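PDB 2OX7: hypothetical protein from Enterococcus faecalis, which is of unknown function but belongs to the YopX protein family and assembles from four copies of a chain rich in beta strands. Local coordinates for residues 78-90 against 100-113. Sequence-based numbering, arbitrary orientation.
Sequences GVEIFEGDILVYD and SMHEIAYADGRFFW
With CG1 of I104 anti to its own carbonyl carbon (chi1 -55°) and chi2 at -57°, these torsions lay CG1 and CD1 of I104 against the methyls of L87, whose CG is likewise anti to its carbonyl carbon. The two branched chains meet at an oblique angle, L87 CD1 lying 3.6 Å from I104 CG1. The other methyl of L87 reaches the six-membered part of the W113 indole at its edge, near the ring plane, CD2 being 4.0 Å from CE3. I81 crosses I104 at about a right angle, CG2 against CG1, and I125 of helix 122-126 packs on both I81 and W113. The backbone is a worked example of an antiparallel beta hairpin, whose arms 85-89 and 101-107 are the inner pair of a four-stranded sheet. L87 and H102 form a hydrogen-bonded pair, with L87 N 2.8 Å from H102 O, and the reverse bond runs from H102 N to L87 O, at 2.9 Å. Farther along, I104 N donates to D85 O, and I104 O accepts from G84 N at 2.9 Å. G84 belongs to the type II turn F82 to D85, where D85 OD2 takes F82 N from above the carboxylate plane, while OD1 forms a salt bridge with R8. I86 CG2 packs 3.7 Å from CB of M101, a selenomethionine, on the same face of the sheet. E83 sends its CG to the edge of F111, 3.5 Å from CE1. Its carboxylate divides its bonding: OE1 accepts Q69 N, and a water bridges OE2 to Y106 N.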
loop_
_atom_site.group_PDB
_atom_site.type_symbol
_atom_site.label_atom_id
_atom_site.label_comp_id
_atom_site.label_asym_id
_atom_site.label_seq_id
_atom_site.Cartn_x
_atom_site.Cartn_y
_atom_site.Cartn_z
ATOM N N GLY A 78 -17.660 14.526 6.561
ATOM C CA GLY A 78 -18.354 14.121 5.337
ATOM C C GLY A 78 -18.032 14.896 4.087
ATOM O O GLY A 78 -18.710 14.723 3.073
ATOM N N VAL A 79 -16.952 15.671 4.138
ATOM C CA VAL A 79 -16.470 16.467 2.999
ATOM C C VAL A 79 -15.631 15.593 2.068
ATOM O O VAL A 79 -14.746 14.860 2.532
ATOM C CB VAL A 79 -15.634 17.674 3.479
ATOM C CG1 VAL A 79 -15.054 18.424 2.280
ATOM C CG2 VAL A 79 -16.503 18.628 4.334
ATOM N N GLU A 80 -15.888 15.685 0.760
ATOM C CA GLU A 80 -15.199 14.845 -0.220
ATOM C C GLU A 80 -13.769 15.355 -0.298
ATOM O O GLU A 80 -13.554 16.549 -0.371
ATOM C CB GLU A 80 -15.874 14.957 -1.592
ATOM C CG GLU A 80 -15.588 13.778 -2.531
ATOM C CD GLU A 80 -16.648 13.567 -3.650
ATOM O OE1 GLU A 80 -17.796 14.112 -3.555
ATOM O OE2 GLU A 80 -16.329 12.852 -4.636
ATOM N N ILE A 81 -12.798 14.443 -0.228
ATOM C CA ILE A 81 -11.368 14.784 -0.227
ATOM C C ILE A 81 -10.858 14.712 -1.669
ATOM O O ILE A 81 -11.002 13.675 -2.333
ATOM C CB ILE A 81 -10.584 13.780 0.625
ATOM C CG1 ILE A 81 -10.974 13.933 2.109
ATOM C CG2 ILE A 81 -9.035 14.020 0.474
ATOM C CD1 ILE A 81 -10.515 12.688 2.933
ATOM N N PHE A 82 -10.266 15.811 -2.145
ATOM C CA PHE A 82 -9.709 15.880 -3.502
ATOM C C PHE A 82 -8.179 15.896 -3.477
ATOM O O PHE A 82 -7.543 16.343 -2.490
ATOM C CB PHE A 82 -10.119 17.230 -4.152
ATOM C CG PHE A 82 -11.525 17.262 -4.638
ATOM C CD1 PHE A 82 -11.786 17.210 -6.002
ATOM C CD2 PHE A 82 -12.577 17.359 -3.741
ATOM C CE1 PHE A 82 -13.115 17.263 -6.479
ATOM C CE2 PHE A 82 -13.935 17.393 -4.198
ATOM C CZ PHE A 82 -14.200 17.329 -5.572
ATOM N N GLU A 83 -7.590 15.555 -4.614
ATOM C CA GLU A 83 -6.166 15.845 -4.778
ATOM C C GLU A 83 -5.945 17.333 -4.461
ATOM O O GLU A 83 -6.777 18.200 -4.831
ATOM C CB GLU A 83 -5.717 15.659 -6.230
ATOM C CG GLU A 83 -5.940 14.337 -6.896
ATOM C CD GLU A 83 -5.471 14.416 -8.368
ATOM O OE1 GLU A 83 -6.283 14.741 -9.299
ATOM O OE2 GLU A 83 -4.258 14.204 -8.568
ATOM N N GLY A 84 -4.793 17.634 -3.864
ATOM C CA GLY A 84 -4.445 19.032 -3.509
ATOM C C GLY A 84 -4.976 19.484 -2.155
ATOM O O GLY A 84 -4.505 20.497 -1.604
ATOM N N ASP A 85 -5.943 18.747 -1.589
ATOM C CA ASP A 85 -6.395 19.070 -0.243
ATOM C C ASP A 85 -5.312 18.893 0.790
ATOM O O ASP A 85 -4.397 18.077 0.634
ATOM C CB ASP A 85 -7.622 18.228 0.169
ATOM C CG ASP A 85 -8.946 18.780 -0.410
ATOM O OD1 ASP A 85 -9.024 19.982 -0.808
ATOM O OD2 ASP A 85 -9.948 18.036 -0.423
ATOM N N ILE A 86 -5.464 19.612 1.898
ATOM C CA ILE A 86 -4.568 19.483 3.066
ATOM C C ILE A 86 -5.369 19.026 4.272
ATOM O O ILE A 86 -6.422 19.643 4.614
ATOM C CB ILE A 86 -3.847 20.865 3.356
ATOM C CG1 ILE A 86 -2.964 21.258 2.158
ATOM C CG2 ILE A 86 -3.121 20.799 4.738
ATOM C CD1 ILE A 86 -2.568 22.791 2.119
ATOM N N LEU A 87 -4.950 17.901 4.875
ATOM C CA LEU A 87 -5.708 17.317 6.003
ATOM C C LEU A 87 -4.933 17.469 7.293
ATOM O O LEU A 87 -3.689 17.433 7.282
ATOM C CB LEU A 87 -5.958 15.831 5.770
ATOM C CG LEU A 87 -7.141 15.477 4.857
ATOM C CD1 LEU A 87 -7.052 16.039 3.450
ATOM C CD2 LEU A 87 -7.128 13.960 4.819
ATOM N N VAL A 88 -5.655 17.619 8.392
ATOM C CA VAL A 88 -5.039 17.600 9.713
ATOM C C VAL A 88 -5.725 16.592 10.596
ATOM O O VAL A 88 -6.932 16.378 10.459
ATOM C CB VAL A 88 -5.096 18.975 10.415
ATOM C CG1 VAL A 88 -4.156 19.915 9.712
ATOM C CG2 VAL A 88 -6.533 19.484 10.510
ATOM N N TYR A 89 -4.969 15.992 11.502
ATOM C CA TYR A 89 -5.541 15.118 12.524
ATOM C C TYR A 89 -6.252 15.944 13.604
ATOM O O TYR A 89 -5.665 16.880 14.198
ATOM C CB TYR A 89 -4.418 14.279 13.150
ATOM C CG TYR A 89 -4.950 13.228 14.077
ATOM C CD1 TYR A 89 -5.701 12.166 13.591
ATOM C CD2 TYR A 89 -4.674 13.281 15.444
ATOM C CE1 TYR A 89 -6.203 11.205 14.444
ATOM C CE2 TYR A 89 -5.166 12.327 16.301
ATOM C CZ TYR A 89 -5.900 11.268 15.791
ATOM O OH TYR A 89 -6.400 10.292 16.649
ATOM N N ASP A 90 -7.503 15.607 13.876
ATOM C CA ASP A 90 -8.383 16.493 14.632
ATOM C C ASP A 90 -8.237 16.248 16.150
ATOM O O ASP A 90 -9.205 16.001 16.866
ATOM C CB ASP A 90 -9.819 16.381 14.110
ATOM C CG ASP A 90 -10.772 17.369 14.774
ATOM O OD1 ASP A 90 -10.317 18.496 15.081
ATOM O OD2 ASP A 90 -11.972 17.021 14.969
ATOM N N SER A 100 -0.173 18.652 12.767
ATOM C CA SER A 100 0.619 18.361 11.559
ATOM C C SER A 100 -0.303 18.207 10.357
ATOM O O SER A 100 -1.401 17.680 10.476
ATOM C CB SER A 100 1.427 17.084 11.721
ATOM O OG SER A 100 0.526 16.027 12.016
HETATM N N MSE A 101 0.168 18.657 9.208
HETATM C CA MSE A 101 -0.687 18.767 8.022
HETATM C C MSE A 101 -0.130 17.894 6.935
HETATM O O MSE A 101 1.088 17.728 6.837
HETATM C CB MSE A 101 -0.728 20.214 7.555
HETATM C CG MSE A 101 -1.471 21.071 8.516
HETATM SE SE MSE A 101 -1.360 22.930 8.078
HETATM C CE MSE A 101 -2.252 23.509 9.670
ATOM N N HIS A 102 -1.003 17.334 6.101
ATOM C CA HIS A 102 -0.529 16.493 5.033
ATOM C C HIS A 102 -1.358 16.732 3.789
ATOM O O HIS A 102 -2.572 16.747 3.845
ATOM C CB HIS A 102 -0.652 15.022 5.440
ATOM C CG HIS A 102 -0.109 14.759 6.809
ATOM N ND1 HIS A 102 1.209 14.467 7.033
ATOM C CD2 HIS A 102 -0.699 14.808 8.023
ATOM C CE1 HIS A 102 1.416 14.325 8.328
ATOM N NE2 HIS A 102 0.270 14.516 8.952
ATOM N N GLU A 103 -0.672 16.937 2.689
ATOM C CA GLU A 103 -1.254 17.169 1.376
ATOM C C GLU A 103 -1.668 15.848 0.703
ATOM O O GLU A 103 -0.949 14.830 0.786
ATOM C CB GLU A 103 -0.151 17.794 0.521
ATOM C CG GLU A 103 -0.519 18.129 -0.877
ATOM C CD GLU A 103 0.675 18.726 -1.656
ATOM O OE1 GLU A 103 0.582 18.734 -2.880
ATOM O OE2 GLU A 103 1.705 19.135 -1.040
ATOM N N ILE A 104 -2.791 15.859 0.009
ATOM C CA ILE A 104 -3.218 14.698 -0.765
ATOM C C ILE A 104 -2.635 14.759 -2.155
ATOM O O ILE A 104 -2.745 15.794 -2.879
ATOM C CB ILE A 104 -4.756 14.608 -0.812
ATOM C CG1 ILE A 104 -5.322 14.603 0.618
ATOM C CG2 ILE A 104 -5.227 13.380 -1.613
ATOM C CD1 ILE A 104 -4.768 13.468 1.532
ATOM N N ALA A 105 -2.024 13.648 -2.566
ATOM C CA ALA A 105 -1.526 13.564 -3.945
ATOM C C ALA A 105 -1.896 12.215 -4.579
ATOM O O ALA A 105 -2.411 11.324 -3.881
ATOM C CB ALA A 105 -0.020 13.796 -3.933
ATOM N N TYR A 106 -1.690 12.079 -5.898
ATOM C CA TYR A 106 -1.801 10.798 -6.568
ATOM C C TYR A 106 -0.449 10.442 -7.174
ATOM O O TYR A 106 0.212 11.304 -7.756
ATOM C CB TYR A 106 -2.833 10.843 -7.694
ATOM C CG TYR A 106 -2.994 9.531 -8.430
ATOM C CD1 TYR A 106 -3.975 8.618 -8.045
ATOM C CD2 TYR A 106 -2.165 9.184 -9.519
ATOM C CE1 TYR A 106 -4.131 7.416 -8.692
ATOM C CE2 TYR A 106 -2.331 7.976 -10.188
ATOM C CZ TYR A 106 -3.307 7.104 -9.772
ATOM O OH TYR A 106 -3.498 5.906 -10.393
ATOM N N ALA A 107 -0.037 9.181 -7.044
ATOM C CA ALA A 107 1.142 8.733 -7.803
ATOM C C ALA A 107 1.090 7.251 -7.938
ATOM O O ALA A 107 0.763 6.539 -6.959
ATOM C CB ALA A 107 2.413 9.122 -7.086
ATOM N N ASP A 108 1.374 6.785 -9.158
ATOM C CA ASP A 108 1.693 5.380 -9.378
ATOM C C ASP A 108 0.618 4.432 -8.825
ATOM O O ASP A 108 0.935 3.468 -8.121
ATOM C CB ASP A 108 3.058 5.112 -8.725
ATOM C CG ASP A 108 3.728 3.833 -9.211
ATOM O OD1 ASP A 108 3.461 3.385 -10.356
ATOM O OD2 ASP A 108 4.533 3.303 -8.415
ATOM N N GLY A 109 -0.630 4.679 -9.200
ATOM C CA GLY A 109 -1.717 3.768 -8.829
ATOM C C GLY A 109 -2.557 4.112 -7.602
ATOM O O GLY A 109 -3.582 3.460 -7.383
ATOM N N ARG A 110 -2.144 5.081 -6.787
ATOM C CA ARG A 110 -2.932 5.374 -5.554
ATOM C C ARG A 110 -2.917 6.848 -5.194
ATOM O O ARG A 110 -1.979 7.576 -5.547
ATOM C CB ARG A 110 -2.356 4.595 -4.366
ATOM C CG ARG A 110 -0.949 5.117 -4.022
ATOM C CD ARG A 110 -0.260 4.205 -3.086
ATOM N NE ARG A 110 0.711 4.882 -2.231
ATOM C CZ ARG A 110 1.814 5.527 -2.612
ATOM N NH1 ARG A 110 2.136 5.691 -3.906
ATOM N NH2 ARG A 110 2.589 6.046 -1.643
ATOM N N PHE A 111 -3.964 7.271 -4.478
ATOM C CA PHE A 111 -3.957 8.503 -3.762
ATOM C C PHE A 111 -3.280 8.266 -2.407
ATOM O O PHE A 111 -3.343 7.165 -1.816
ATOM C CB PHE A 111 -5.400 9.005 -3.523
ATOM C CG PHE A 111 -6.142 9.388 -4.786
ATOM C CD1 PHE A 111 -5.893 10.617 -5.415
ATOM C CD2 PHE A 111 -7.030 8.518 -5.371
ATOM C CE1 PHE A 111 -6.559 10.944 -6.577
ATOM C CE2 PHE A 111 -7.717 8.838 -6.535
ATOM C CZ PHE A 111 -7.485 10.042 -7.142
ATOM N N PHE A 112 -2.659 9.306 -1.885
ATOM C CA PHE A 112 -2.006 9.187 -0.593
ATOM C C PHE A 112 -1.825 10.547 0.045
ATOM O O PHE A 112 -1.872 11.567 -0.646
ATOM C CB PHE A 112 -0.674 8.481 -0.745
ATOM C CG PHE A 112 0.286 9.223 -1.570
ATOM C CD1 PHE A 112 1.271 9.968 -0.951
ATOM C CD2 PHE A 112 0.238 9.142 -2.969
ATOM C CE1 PHE A 112 2.200 10.680 -1.714
ATOM C CE2 PHE A 112 1.145 9.858 -3.739
ATOM C CZ PHE A 112 2.115 10.638 -3.097
ATOM N N TRP A 113 -1.645 10.541 1.364
ATOM C CA TRP A 113 -1.303 11.754 2.109
ATOM C C TRP A 113 0.197 11.806 2.283
ATOM O O TRP A 113 0.850 10.847 2.720
ATOM C CB TRP A 113 -2.018 11.824 3.455
ATOM C CG TRP A 113 -2.245 10.544 4.162
ATOM C CD1 TRP A 113 -1.466 9.433 4.151
ATOM C CD2 TRP A 113 -3.335 10.281 5.066
ATOM N NE1 TRP A 113 -2.024 8.454 4.965
ATOM C CE2 TRP A 113 -3.190 8.939 5.518
ATOM C CE3 TRP A 113 -4.466 11.031 5.468
ATOM C CZ2 TRP A 113 -4.097 8.333 6.439
ATOM C CZ3 TRP A 113 -5.398 10.420 6.381
ATOM C CH2 TRP A 113 -5.200 9.078 6.847
HETATM O O HOH W 1 -1.980 14.612 -7.522
#